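Local structure of ribosome inactivating type 1 protein (Iris hollandica, 3MVG) at residues V159-R164 and D196-W201; H34-L39 and K237-C242. The protein is a single-chain (type 1) member of the plant ribosome-inactivating protein family, with a six-stranded mixed sheet and a largely helical remainder. All blocks are in the same frame, centred on the assembly; numbering follows the deposited sequence.

Contact 1: residues V159-R164 and D196-W201; sequences VSETAR and DLQTNW
Arg164 lays its guanidinium flat over the indole of Trp201, an offset cation-pi stack within the ribosome-inactivating protein fold. It joins the end of helix 146-164, whose Ser-Glu-Thr-Ala-Arg sequence resembles the family's signature, to the junction of helices 192-199 and 201-210. The planes lie 10° apart, and Arg164 CZ comes to 3.3 Å from Trp201 CE3. The extended arginine chain runs over the indole face, its course about perpendicular to the direction of the tryptophan side chain, with CD over the five-membered ring (CH-pi, 3.6 Å from the centroid) and the guanidinium over the six-membered one. Trp201 meets this chain because its chi1 of -178° points the indole away from its own backbone N; NE1 bonds Leu246 O.

Beside this stack, the carboxylate of Glu161 and the amide of Gln198 lie nearly parallel, 11° apart, with Glu161 CD 3.6 Å from Gln198 CG. Tyr108 holds Glu161 OE2 and Arg119 holds Gln198 OE1; Glu161 OE1 forms a salt bridge with Arg164 NH1 (3.5 Å), one turn along. Arg164 NH2 binds Asn70 O and a glycerol. One water joins the helices, accepting from Arg164 NH1 (2.7 Å) and donating to Glu161 OE1 (2.5 Å) and Gln198 O (2.8 Å).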
ATOM      1  N   VAL A 159      10.227 -10.307   3.387  1.00  8.88           N
ATOM      2  CA  VAL A 159      10.710 -10.542   2.031  1.00  9.21           C
ATOM      3  C   VAL A 159       9.685 -11.364   1.242  1.00  8.97           C
ATOM      4  O   VAL A 159       9.123 -10.864   0.270  1.00  9.39           O
ATOM      5  CB  VAL A 159      12.109 -11.216   2.032  1.00  9.22           C
ATOM      6  CG1 VAL A 159      12.530 -11.569   0.627  1.00 10.37           C
ATOM      7  CG2 VAL A 159      13.138 -10.292   2.686  1.00  9.66           C
ATOM      8  N   SER A 160       9.424 -12.604   1.661  1.00  9.04           N
ATOM      9  CA  SER A 160       8.497 -13.480   0.924  1.00  9.35           C
ATOM     10  C   SER A 160       7.041 -13.032   1.028  1.00  9.40           C
ATOM     11  O   SER A 160       6.332 -12.970   0.023  1.00  9.32           O
ATOM     12  CB  SER A 160       8.616 -14.918   1.415  1.00  9.67           C
ATOM     13  OG  SER A 160       9.920 -15.434   1.209  1.00 10.89           O
ATOM     14  N   GLU A 161       6.575 -12.741   2.238  1.00  9.36           N
ATOM     15  CA  GLU A 161       5.150 -12.444   2.408  1.00  9.53           C
ATOM     16  C   GLU A 161       4.759 -11.098   1.822  1.00  9.24           C
ATOM     17  O   GLU A 161       3.676 -10.955   1.264  1.00  9.67           O
ATOM     18  CB  GLU A 161       4.702 -12.545   3.866  1.00 10.27           C
ATOM     19  CG  GLU A 161       4.914 -13.919   4.524  1.00 10.99           C
ATOM     20  CD  GLU A 161       4.024 -15.033   4.000  1.00 12.96           C
ATOM     21  OE1 GLU A 161       3.257 -14.825   3.034  1.00 15.18           O
ATOM     22  OE2 GLU A 161       4.100 -16.132   4.582  1.00 14.09           O
ATOM     23  N   THR A 162       5.629 -10.100   1.968  1.00  9.34           N
ATOM     24  CA  THR A 162       5.410  -8.798   1.335  1.00  9.08           C
ATOM     25  C   THR A 162       5.517  -8.879  -0.199  1.00  9.05           C
ATOM     26  O   THR A 162       4.792  -8.175  -0.903  1.00  9.53           O
ATOM     27  CB  THR A 162       6.387  -7.759   1.880  1.00  9.37           C
ATOM     28  OG1 THR A 162       7.700  -8.300   1.766  1.00  9.91           O
ATOM     29  CG2 THR A 162       6.088  -7.423   3.347  1.00 10.11           C
ATOM     30  N   ALA A 163       6.405  -9.730  -0.713  1.00  8.54           N
ATOM     31  CA  ALA A 163       6.440  -9.962  -2.163  1.00  8.87           C
ATOM     32  C   ALA A 163       5.097 -10.554  -2.629  1.00  8.52           C
ATOM     33  O   ALA A 163       4.570 -10.169  -3.664  1.00  8.96           O
ATOM     34  CB  ALA A 163       7.582 -10.900  -2.541  1.00  9.30           C
ATOM     35  N   ARG A 164       4.546 -11.490  -1.851  1.00  8.77           N
ATOM     36  CA  ARG A 164       3.278 -12.148  -2.194  1.00  9.12           C
ATOM     37  C   ARG A 164       2.074 -11.227  -2.045  1.00  9.47           C
ATOM     38  O   ARG A 164       1.122 -11.336  -2.822  1.00  9.44           O
ATOM     39  CB  ARG A 164       3.067 -13.377  -1.320  1.00 10.11           C
ATOM     40  CG  ARG A 164       4.004 -14.530  -1.604  1.00  9.72           C
ATOM     41  CD  ARG A 164       3.798 -15.568  -0.532  1.00 10.19           C
ATOM     42  NE  ARG A 164       4.561 -16.789  -0.753  1.00 10.58           N
ATOM     43  CZ  ARG A 164       4.562 -17.819   0.088  1.00 11.41           C
ATOM     44  NH1 ARG A 164       3.858 -17.771   1.208  1.00 13.65           N
ATOM     45  NH2 ARG A 164       5.269 -18.897  -0.198  1.00 10.96           N
ATOM     46  N   ASP A 196      -3.865 -14.682   8.597  1.00 15.19           N
ATOM     47  CA  ASP A 196      -4.831 -15.434   7.799  1.00 15.21           C
ATOM     48  C   ASP A 196      -4.614 -15.202   6.311  1.00 14.95           C
ATOM     49  O   ASP A 196      -4.801 -16.104   5.499  1.00 14.73           O
ATOM     50  CB  ASP A 196      -6.265 -15.109   8.202  1.00 15.65           C
ATOM     51  CG  ASP A 196      -7.217 -16.233   7.882  1.00 15.92           C
ATOM     52  OD1 ASP A 196      -8.357 -15.939   7.491  1.00 17.34           O
ATOM     53  OD2 ASP A 196      -6.821 -17.416   8.015  1.00 17.95           O
ATOM     54  N   LEU A 197      -4.184 -13.997   5.960  1.00 14.66           N
ATOM     55  CA  LEU A 197      -3.834 -13.706   4.591  1.00 14.51           C
ATOM     56  C   LEU A 197      -2.672 -14.605   4.138  1.00 14.07           C
ATOM     57  O   LEU A 197      -2.751 -15.283   3.108  1.00 14.24           O
ATOM     58  CB  LEU A 197      -3.491 -12.229   4.474  1.00 15.33           C
ATOM     59  CG  LEU A 197      -3.354 -11.670   3.072  1.00 14.97           C
ATOM     60  CD1 LEU A 197      -4.663 -11.806   2.287  1.00 16.38           C
ATOM     61  CD2 LEU A 197      -2.929 -10.215   3.172  1.00 15.92           C
ATOM     62  N   GLN A 198      -1.615 -14.654   4.951  1.00 13.38           N
ATOM     63  CA  GLN A 198      -0.462 -15.505   4.673  1.00 13.12           C
ATOM     64  C   GLN A 198      -0.875 -16.962   4.481  1.00 12.88           C
ATOM     65  O   GLN A 198      -0.422 -17.625   3.552  1.00 12.88           O
ATOM     66  CB  GLN A 198       0.573 -15.413   5.800  1.00 12.62           C
ATOM     67  CG  GLN A 198       1.207 -14.042   5.967  1.00 12.16           C
ATOM     68  CD  GLN A 198       2.030 -13.938   7.236  1.00 12.54           C
ATOM     69  OE1 GLN A 198       2.081 -14.867   8.042  1.00 16.13           O
ATOM     70  NE2 GLN A 198       2.683 -12.807   7.421  1.00 13.18           N
ATOM     71  N   THR A 199      -1.740 -17.453   5.374  1.00 12.81           N
ATOM     72  CA  THR A 199      -2.228 -18.841   5.342  1.00 14.26           C
ATOM     73  C   THR A 199      -2.985 -19.174   4.054  1.00 13.41           C
ATOM     74  O   THR A 199      -2.999 -20.325   3.614  1.00 14.25           O
ATOM     75  CB  THR A 199      -3.152 -19.105   6.568  1.00 14.97           C
ATOM     76  OG1 THR A 199      -2.451 -18.789   7.777  1.00 17.81           O
ATOM     77  CG2 THR A 199      -3.650 -20.547   6.622  1.00 17.59           C
ATOM     78  N   ASN A 200      -3.604 -18.160   3.454  1.00 12.39           N
ATOM     79  CA  ASN A 200      -4.482 -18.358   2.307  1.00 12.67           C
ATOM     80  C   ASN A 200      -3.868 -18.056   0.949  1.00 12.12           C
ATOM     81  O   ASN A 200      -4.588 -17.966  -0.049  1.00 12.67           O
ATOM     82  CB  ASN A 200      -5.781 -17.577   2.506  1.00 13.01           C
ATOM     83  CG  ASN A 200      -6.754 -18.318   3.388  1.00 13.85           C
ATOM     84  OD1 ASN A 200      -7.438 -19.241   2.928  1.00 16.20           O
ATOM     85  ND2 ASN A 200      -6.792 -17.962   4.665  1.00 14.36           N
ATOM     86  N   TRP A 201      -2.544 -17.936   0.896  1.00 11.31           N
ATOM     87  CA  TRP A 201      -1.886 -17.595  -0.360  1.00 11.27           C
ATOM     88  C   TRP A 201      -2.125 -18.616  -1.464  1.00 11.04           C
ATOM     89  O   TRP A 201      -2.479 -18.241  -2.579  1.00 11.03           O
ATOM     90  CB  TRP A 201      -0.396 -17.374  -0.152  1.00 10.39           C
ATOM     91  CG  TRP A 201       0.313 -16.967  -1.410  1.00 10.22           C
ATOM     92  CD1 TRP A 201       0.082 -15.845  -2.168  1.00 10.30           C
ATOM     93  CD2 TRP A 201       1.357 -17.689  -2.067  1.00  9.80           C
ATOM     94  NE1 TRP A 201       0.937 -15.824  -3.244  1.00  9.79           N
ATOM     95  CE2 TRP A 201       1.727 -16.944  -3.204  1.00  9.21           C
ATOM     96  CE3 TRP A 201       2.031 -18.885  -1.788  1.00  9.75           C
ATOM     97  CZ2 TRP A 201       2.744 -17.353  -4.061  1.00  9.59           C
ATOM     98  CZ3 TRP A 201       3.032 -19.293  -2.637  1.00 10.21           C
ATOM     99  CH2 TRP A 201       3.388 -18.530  -3.765  1.00 10.36           C
TER
HETATM  100  O   HOH W   1       1.627 -16.394   2.024  1.00 17.80           O

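Contact 2: residues H34-L39 and K237-C242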
ATOM      1  N   HIS A  34      -4.767 -12.499 -14.889  1.00 11.42           N
ATOM      2  CA  HIS A  34      -5.571 -11.396 -14.337  1.00 11.68           C
ATOM      3  C   HIS A  34      -4.704 -10.279 -13.755  1.00 10.91           C
ATOM      4  O   HIS A  34      -4.995  -9.732 -12.685  1.00 10.99           O
ATOM      5  CB  HIS A  34      -6.567 -11.899 -13.294  1.00 12.67           C
ATOM      6  CG  HIS A  34      -7.603 -12.819 -13.852  1.00 14.12           C
ATOM      7  ND1 HIS A  34      -8.644 -12.368 -14.636  1.00 16.32           N
ATOM      8  CD2 HIS A  34      -7.760 -14.160 -13.745  1.00 14.27           C
ATOM      9  CE1 HIS A  34      -9.399 -13.395 -14.985  1.00 16.16           C
ATOM     10  NE2 HIS A  34      -8.884 -14.493 -14.462  1.00 16.56           N
ATOM     11  N   ASP A  35      -3.625  -9.967 -14.472  1.00 10.43           N
ATOM     12  CA  ASP A  35      -2.704  -8.879 -14.121  1.00 10.30           C
ATOM     13  C   ASP A  35      -1.901  -9.115 -12.843  1.00 10.17           C
ATOM     14  O   ASP A  35      -1.394  -8.161 -12.240  1.00 10.60           O
ATOM     15  CB  ASP A  35      -3.407  -7.516 -14.133  1.00 10.82           C
ATOM     16  CG  ASP A  35      -3.828  -7.109 -15.521  1.00 11.03           C
ATOM     17  OD1 ASP A  35      -3.134  -7.481 -16.492  1.00 12.84           O
ATOM     18  OD2 ASP A  35      -4.855  -6.422 -15.647  1.00 12.72           O
ATOM     19  N   ILE A  36      -1.799 -10.383 -12.445  0.50 10.05           N
ATOM     20  CA  ILE A  36      -0.933 -10.800 -11.355  0.50 10.14           C
ATOM     21  C   ILE A  36       0.110 -11.761 -11.930  0.50  9.98           C
ATOM     22  O   ILE A  36      -0.234 -12.668 -12.696  0.50 10.12           O
ATOM     23  CB  ILE A  36      -1.718 -11.489 -10.217  0.50 10.33           C
ATOM     24  CG1 ILE A  36      -2.940 -10.657  -9.817  0.50 11.03           C
ATOM     25  CG2 ILE A  36      -0.805 -11.738  -9.014  0.50 10.28           C
ATOM     26  CD1 ILE A  36      -3.804 -11.319  -8.778  0.50 11.23           C
ATOM     27  N   PRO A  37       1.395 -11.555 -11.591  1.00  9.79           N
ATOM     28  CA  PRO A  37       2.429 -12.468 -12.082  1.00 10.03           C
ATOM     29  C   PRO A  37       2.238 -13.903 -11.607  1.00  9.91           C
ATOM     30  O   PRO A  37       1.932 -14.151 -10.435  1.00  9.84           O
ATOM     31  CB  PRO A  37       3.712 -11.905 -11.471  1.00 10.25           C
ATOM     32  CG  PRO A  37       3.433 -10.461 -11.300  1.00 10.82           C
ATOM     33  CD  PRO A  37       1.988 -10.391 -10.900  1.00 10.25           C
ATOM     34  N   LEU A  38       2.436 -14.833 -12.533  1.00  9.67           N
ATOM     35  CA  LEU A  38       2.403 -16.253 -12.238  1.00  9.94           C
ATOM     36  C   LEU A  38       3.818 -16.734 -11.978  1.00  9.81           C
ATOM     37  O   LEU A  38       4.719 -16.491 -12.783  1.00  9.65           O
ATOM     38  CB  LEU A  38       1.816 -17.002 -13.435  1.00 10.77           C
ATOM     39  CG  LEU A  38       1.568 -18.508 -13.300  1.00 10.90           C
ATOM     40  CD1 LEU A  38       0.520 -18.789 -12.246  1.00 11.56           C
ATOM     41  CD2 LEU A  38       1.128 -19.071 -14.647  1.00 11.82           C
ATOM     42  N   LEU A  39       4.029 -17.398 -10.849  1.00  9.85           N
ATOM     43  CA  LEU A  39       5.347 -17.936 -10.541  1.00  9.52           C
ATOM     44  C   LEU A  39       5.650 -19.136 -11.445  1.00  9.99           C
ATOM     45  O   LEU A  39       4.728 -19.746 -12.015  1.00  9.98           O
ATOM     46  CB  LEU A  39       5.438 -18.294  -9.054  1.00 10.00           C
ATOM     47  CG  LEU A  39       5.421 -17.073  -8.120  1.00  9.21           C
ATOM     48  CD1 LEU A  39       5.396 -17.520  -6.686  1.00 10.14           C
ATOM     49  CD2 LEU A  39       6.617 -16.131  -8.359  1.00 10.03           C
ATOM     50  N   LYS A 237     -11.052  -8.244  -6.465  1.00 13.87           N
ATOM     51  CA  LYS A 237     -10.949  -8.057  -5.023  1.00 13.49           C
ATOM     52  C   LYS A 237      -9.643  -8.645  -4.476  1.00 12.94           C
ATOM     53  O   LYS A 237      -8.985  -8.037  -3.632  1.00 12.77           O
ATOM     54  CB  LYS A 237     -12.164  -8.638  -4.288  1.00 14.26           C
ATOM     55  CG  LYS A 237     -12.176  -8.316  -2.804  1.00 16.67           C
ATOM     56  CD  LYS A 237     -13.559  -8.366  -2.201  0.50 18.62           C
ATOM     57  CE  LYS A 237     -13.533  -7.892  -0.760  0.50 19.64           C
ATOM     58  NZ  LYS A 237     -14.832  -8.110  -0.067  0.50 20.84           N
ATOM     59  N   ALA A 238      -9.257  -9.817  -4.968  1.00 11.80           N
ATOM     60  CA  ALA A 238      -7.983 -10.422  -4.564  1.00 11.48           C
ATOM     61  C   ALA A 238      -6.802  -9.504  -4.887  1.00 11.24           C
ATOM     62  O   ALA A 238      -5.915  -9.301  -4.049  1.00 11.06           O
ATOM     63  CB  ALA A 238      -7.806 -11.778  -5.228  1.00 11.94           C
ATOM     64  N   ARG A 239      -6.799  -8.956  -6.097  1.00 10.45           N
ATOM     65  CA  ARG A 239      -5.731  -8.055  -6.517  1.00 10.79           C
ATOM     66  C   ARG A 239      -5.771  -6.731  -5.754  1.00 10.95           C
ATOM     67  O   ARG A 239      -4.726  -6.196  -5.367  1.00 10.48           O
ATOM     68  CB  ARG A 239      -5.807  -7.819  -8.032  1.00 10.75           C
ATOM     69  CG  ARG A 239      -4.573  -7.111  -8.616  1.00 11.33           C
ATOM     70  CD  ARG A 239      -4.666  -6.915 -10.135  1.00 12.32           C
ATOM     71  NE  ARG A 239      -5.832  -6.104 -10.446  1.00 12.55           N
ATOM     72  CZ  ARG A 239      -6.894  -6.514 -11.126  1.00 11.86           C
ATOM     73  NH1 ARG A 239      -6.932  -7.717 -11.690  1.00 12.77           N
ATOM     74  NH2 ARG A 239      -7.915  -5.685 -11.266  1.00 13.36           N
ATOM     75  N   THR A 240      -6.970  -6.197  -5.530  1.00 10.97           N
ATOM     76  CA  THR A 240      -7.137  -4.842  -4.989  1.00 11.81           C
ATOM     77  C   THR A 240      -7.121  -4.793  -3.462  1.00 11.75           C
ATOM     78  O   THR A 240      -6.402  -3.984  -2.871  1.00 12.08           O
ATOM     79  CB  THR A 240      -8.445  -4.205  -5.497  1.00 11.87           C
ATOM     80  OG1 THR A 240      -8.414  -4.160  -6.926  1.00 12.56           O
ATOM     81  CG2 THR A 240      -8.630  -2.797  -4.973  1.00 12.58           C
ATOM     82  N   PHE A 241      -7.935  -5.636  -2.835  1.00 12.20           N
ATOM     83  CA  PHE A 241      -8.080  -5.637  -1.384  1.00 12.84           C
ATOM     84  C   PHE A 241      -6.937  -6.388  -0.710  1.00 12.50           C
ATOM     85  O   PHE A 241      -6.308  -5.874   0.208  1.00 13.48           O
ATOM     86  CB  PHE A 241      -9.444  -6.229  -1.003  1.00 13.50           C
ATOM     87  CG  PHE A 241      -9.686  -6.312   0.479  1.00 15.23           C
ATOM     88  CD1 PHE A 241     -10.268  -5.251   1.162  1.00 17.59           C
ATOM     89  CD2 PHE A 241      -9.352  -7.457   1.188  1.00 15.65           C
ATOM     90  CE1 PHE A 241     -10.501  -5.329   2.538  1.00 19.68           C
ATOM     91  CE2 PHE A 241      -9.579  -7.543   2.559  1.00 17.33           C
ATOM     92  CZ  PHE A 241     -10.152  -6.477   3.232  1.00 18.71           C
ATOM     93  N   CYS A 242      -6.668  -7.608  -1.160  1.00 12.12           N
ATOM     94  CA  CYS A 242      -5.590  -8.411  -0.572  1.00 11.52           C
ATOM     95  C   CYS A 242      -4.215  -7.964  -1.044  1.00 10.73           C
ATOM     96  O   CYS A 242      -3.202  -8.279  -0.421  1.00 11.68           O
ATOM     97  CB  CYS A 242      -5.769  -9.890  -0.908  1.00 11.54           C
ATOM     98  SG  CYS A 242      -7.331 -10.617  -0.400  1.00 14.35           S
TER
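Arg239 projects from helix 235-240 towards the tight hairpin formed by strands 32-33 and 36-37, and its NH1 donates a hydrogen bond of 3.0 Å to His34 O. His34 and Asp35 both adopt left-handed backbone conformations, as in the two-residue type I' turn that commonly closes such hairpins, and the carbonyl of His34 faces the arginine. The bond is bent: the N-H...O angle is 142°, and NH1 lies above the carbonyl plane of His34, not on a lone pair. Seen from the arginine, the oxygen lies at the edge of the guanidinium, somewhat tilted from its plane.

The shape of the Arg239 chain explains this approach. It leaves the helix extended (chi2 179°), which places CD alongside the hairpin, 4.2 Å from CB of Asp35 and 4.1 Å from Asp35 O. The bend at chi3 (60°) then turns the guanidinium towards His34 O. Lower on the chain, CG of Arg239 passes CG1 of Ile36 at 4.1 Å, the two side chains meeting at a slant; because Ile36 has two conformers, this apolar touch is tentative. The end of the His34 side chain leads away from the helix, and the side chain packs on Val208 of helix 201-210.

The second subunit borders the same site. Asp35 OD1 forms a salt bridge with Arg184 of the second subunit, while Arg239 NE donates to Asn175 OD1 of that subunit and NH2 makes a weak, long ion pair with its Asp186. Asp35 meets the aliphatic part of Arg239 with CB and its backbone O, but Asp35 OD2 and Arg239 NH1 stay 4.7 Å apart without a salt bridge. Any attraction between these charges is therefore probably only long-range, and the arginine is held mostly by neutral oxygens.

Contact 1 is a core contact, centred about 7 Å from the centre of the chain with every touching residue buried; contact 2 lies farther out, at about 17 Å, and is partly buried beside the second subunit. Each is organised by an arginine, but the inner one is stacked on one face against a tryptophan and tied to the other helix by a water, whereas the outer one clips a helix to a hairpin turn through a backbone carbonyl. Their centres are 12 Å apart and the segments meet: Trp201 CH2 packs on Leu39 CD1 at 3.7 Å, and Leu197 CD1 on Cys242 CB at 3.9 Å. In sequence, contact 1 is nested within the long loop closed by contact 2.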